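Local coordinates for Lmo2470 protein (PDB 5HL3) that binds calcium ions and, as an internalin that interacts with afadin, facilitates the crossing of basement membranes by Listeria monocytogenes, at residues Met153-Thr159 with Asp176-Leu182. Residues are numbered along the deposited sequence; the frame is centred on the assembly and turned at random. Where two conformers were deposited one is given.
With CA (calcium ion), chain E.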
loop_
_atom_site.group_PDB
_atom_site.type_symbol
_atom_site.label_atom_id
_atom_site.label_comp_id
_atom_site.label_asym_id
_atom_site.label_seq_id
_atom_site.Cartn_x
_atom_site.Cartn_y
_atom_site.Cartn_z
HETATM N N MSE A 153 0.912 -4.025 6.005
HETATM C CA MSE A 153 2.325 -3.655 6.047
HETATM C C MSE A 153 2.540 -2.375 5.260
HETATM O O MSE A 153 3.454 -2.279 4.445
HETATM C CB MSE A 153 3.166 -4.793 5.477
HETATM C CG MSE A 153 2.916 -6.153 6.138
HETATM SE SE MSE A 153 3.642 -6.312 7.957
HETATM C CE MSE A 153 5.477 -6.658 7.391
ATOM N N SER A 154 1.701 -1.386 5.498
ATOM C CA SER A 154 1.773 -0.093 4.794
ATOM C C SER A 154 2.804 0.818 5.448
ATOM O O SER A 154 2.929 0.810 6.680
ATOM C CB SER A 154 0.402 0.568 4.846
ATOM O OG SER A 154 0.439 1.840 4.241
ATOM N N GLU A 155 3.537 1.602 4.653
ATOM C CA GLU A 155 4.487 2.611 5.193
ATOM C C GLU A 155 5.514 1.975 6.109
ATOM O O GLU A 155 5.617 2.303 7.302
ATOM C CB GLU A 155 3.773 3.774 5.894
ATOM C CG GLU A 155 4.708 4.968 6.028
ATOM C CD GLU A 155 4.103 6.144 6.699
ATOM O OE1 GLU A 155 3.569 6.013 7.812
ATOM O OE2 GLU A 155 4.217 7.253 6.136
HETATM N N MSE A 156 6.336 1.117 5.521
HETATM C CA MSE A 156 7.381 0.417 6.259
HETATM C C MSE A 156 8.713 0.419 5.558
HETATM O O MSE A 156 9.613 -0.299 5.968
HETATM C CB MSE A 156 6.980 -1.056 6.522
HETATM C CG MSE A 156 5.668 -1.184 7.316
HETATM SE SE MSE A 156 5.339 -3.024 7.889
HETATM C CE MSE A 156 6.594 -3.052 9.376
ATOM N N LEU A 157 8.868 1.265 4.528
ATOM C CA LEU A 157 10.082 1.295 3.686
ATOM C C LEU A 157 10.450 -0.087 3.102
ATOM O O LEU A 157 11.623 -0.484 3.087
ATOM C CB LEU A 157 11.229 1.965 4.420
ATOM C CG LEU A 157 11.002 3.468 4.650
ATOM C CD1 LEU A 157 12.087 3.969 5.569
ATOM C CD2 LEU A 157 10.995 4.253 3.369
ATOM N N ILE A 158 9.435 -0.796 2.607
ATOM C CA ILE A 158 9.660 -2.091 2.007
ATOM C C ILE A 158 10.048 -1.911 0.536
ATOM O O ILE A 158 9.360 -1.214 -0.208
ATOM C CB ILE A 158 8.410 -2.968 2.134
ATOM C CG1 ILE A 158 8.178 -3.260 3.621
ATOM C CG2 ILE A 158 8.598 -4.292 1.369
ATOM C CD1 ILE A 158 6.828 -3.849 3.951
ATOM N N THR A 159 11.163 -2.534 0.147
ATOM C CA THR A 159 11.623 -2.579 -1.254
ATOM C C THR A 159 11.348 -3.974 -1.815
ATOM O O THR A 159 11.072 -4.932 -1.067
ATOM C CB THR A 159 13.098 -2.157 -1.396
ATOM O OG1 THR A 159 13.881 -2.830 -0.400
ATOM C CG2 THR A 159 13.217 -0.641 -1.197
ATOM N N ASP A 176 -1.945 -5.415 2.182
ATOM C CA ASP A 176 -1.777 -3.962 2.093
ATOM C C ASP A 176 -0.297 -3.645 2.164
ATOM O O ASP A 176 0.314 -3.769 3.225
ATOM C CB ASP A 176 -2.554 -3.232 3.190
ATOM C CG ASP A 176 -2.387 -1.715 3.154
ATOM O OD1 ASP A 176 -1.741 -1.169 2.231
ATOM O OD2 ASP A 176 -2.914 -1.060 4.096
ATOM N N LEU A 177 0.278 -3.247 1.028
ATOM C CA LEU A 177 1.694 -2.871 0.895
ATOM C C LEU A 177 1.788 -1.410 0.413
ATOM O O LEU A 177 2.803 -1.022 -0.219
ATOM C CB LEU A 177 2.418 -3.816 -0.058
ATOM C CG LEU A 177 2.682 -5.207 0.522
ATOM C CD1 LEU A 177 2.958 -6.201 -0.593
ATOM C CD2 LEU A 177 3.804 -5.146 1.544
ATOM N N SER A 178 0.760 -0.613 0.720
ATOM C CA SER A 178 0.748 0.772 0.262
ATOM C C SER A 178 1.870 1.565 0.931
ATOM O O SER A 178 2.344 1.215 1.986
ATOM C CB SER A 178 -0.595 1.425 0.524
ATOM O OG SER A 178 -0.921 1.387 1.909
ATOM N N SER A 179 2.222 2.695 0.331
ATOM C CA SER A 179 3.210 3.615 0.885
ATOM C C SER A 179 4.534 2.965 1.193
ATOM O O SER A 179 5.134 3.239 2.233
ATOM C CB SER A 179 2.652 4.342 2.140
ATOM O OG SER A 179 1.636 5.250 1.736
ATOM N N ASN A 180 5.046 2.188 0.252
ATOM C CA ASN A 180 6.377 1.566 0.356
ATOM C C ASN A 180 7.216 2.010 -0.827
ATOM O O ASN A 180 6.907 3.021 -1.445
ATOM C CB ASN A 180 6.240 0.041 0.540
ATOM C CG ASN A 180 5.846 -0.335 1.948
ATOM O OD1 ASN A 180 6.575 -0.020 2.899
ATOM N ND2 ASN A 180 4.706 -0.983 2.095
ATOM N N GLN A 181 8.307 1.294 -1.096
ATOM C CA GLN A 181 9.238 1.655 -2.178
ATOM C C GLN A 181 9.358 0.492 -3.164
ATOM O O GLN A 181 10.431 0.234 -3.708
ATOM C CB GLN A 181 10.608 2.047 -1.585
ATOM C CG GLN A 181 10.490 3.296 -0.718
ATOM C CD GLN A 181 11.796 4.012 -0.320
ATOM O OE1 GLN A 181 11.739 5.046 0.373
ATOM N NE2 GLN A 181 12.926 3.518 -0.753
ATOM N N LEU A 182 8.259 -0.190 -3.429
ATOM C CA LEU A 182 8.291 -1.320 -4.365
ATOM C C LEU A 182 8.444 -0.811 -5.786
ATOM O O LEU A 182 7.691 0.054 -6.236
ATOM C CB LEU A 182 7.002 -2.124 -4.255
ATOM C CG LEU A 182 6.749 -2.799 -2.904
ATOM C CD1 LEU A 182 5.332 -3.327 -2.863
ATOM C CD2 LEU A 182 7.758 -3.920 -2.659
HETATM CA CA CA E . 13.472 -1.838 3.838
HETATM O O HOH W 1 12.278 -1.113 5.715
HETATM O O HOH W 2 7.587 3.455 3.268
HETATM O O HOH W 3 14.458 -1.072 1.801
HETATM O O HOH W 4 15.288 -0.760 4.751
HETATM O O HOH W 5 14.055 -3.402 5.597
#
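Asn180 reaches from its own loop into the loop Met153-Ile158, and both ends of its buried amide are used. Asn180 OD1 accepts from Met156 N (2.9 Å) and from Ile158 N (3.0 Å), which come at it from opposite faces of the amide; the second, though nearly straight at its hydrogen (169°), stands above the carbonyl plane. Asn180 ND2 gives one hydrogen to Met153 O at 3.0 Å, approaching in the carbonyl plane of Met153, and the other to Leu177 O of its own loop, which also accepts from Asn202 ND2. Three peptide groups of the neighbouring loop thus fix the amide's rotation. With CG beside the backbone N (chi1 -77°), the amide is swung across Ile158 CB and CG1. This is the asparagine ladder of a leucine-rich repeat: Asn202 makes the equivalent reach from the following coil, its OD1 accepting from Leu182 N. Leu177 and Leu182 each meet Ile158 through methyl groups, Leu177 CD2 lying 4.1 Å from Ile158 CD1. At the strand end, Ser154 OG meets Ser178 OG at 2.7 Å, and Asp176 OD1 closes an Asx turn by accepting from Ser178 N while also accepting a hydrogen bond from Ser178 OG on its syn lone pair. Gln181 extends alongside Leu157, its OE1 3.2 Å from Leu157 CD2. Leu157 O binds calcium at 2.4 Å, a site Glu162 shares, and a water links Leu157 N to Ser179 O.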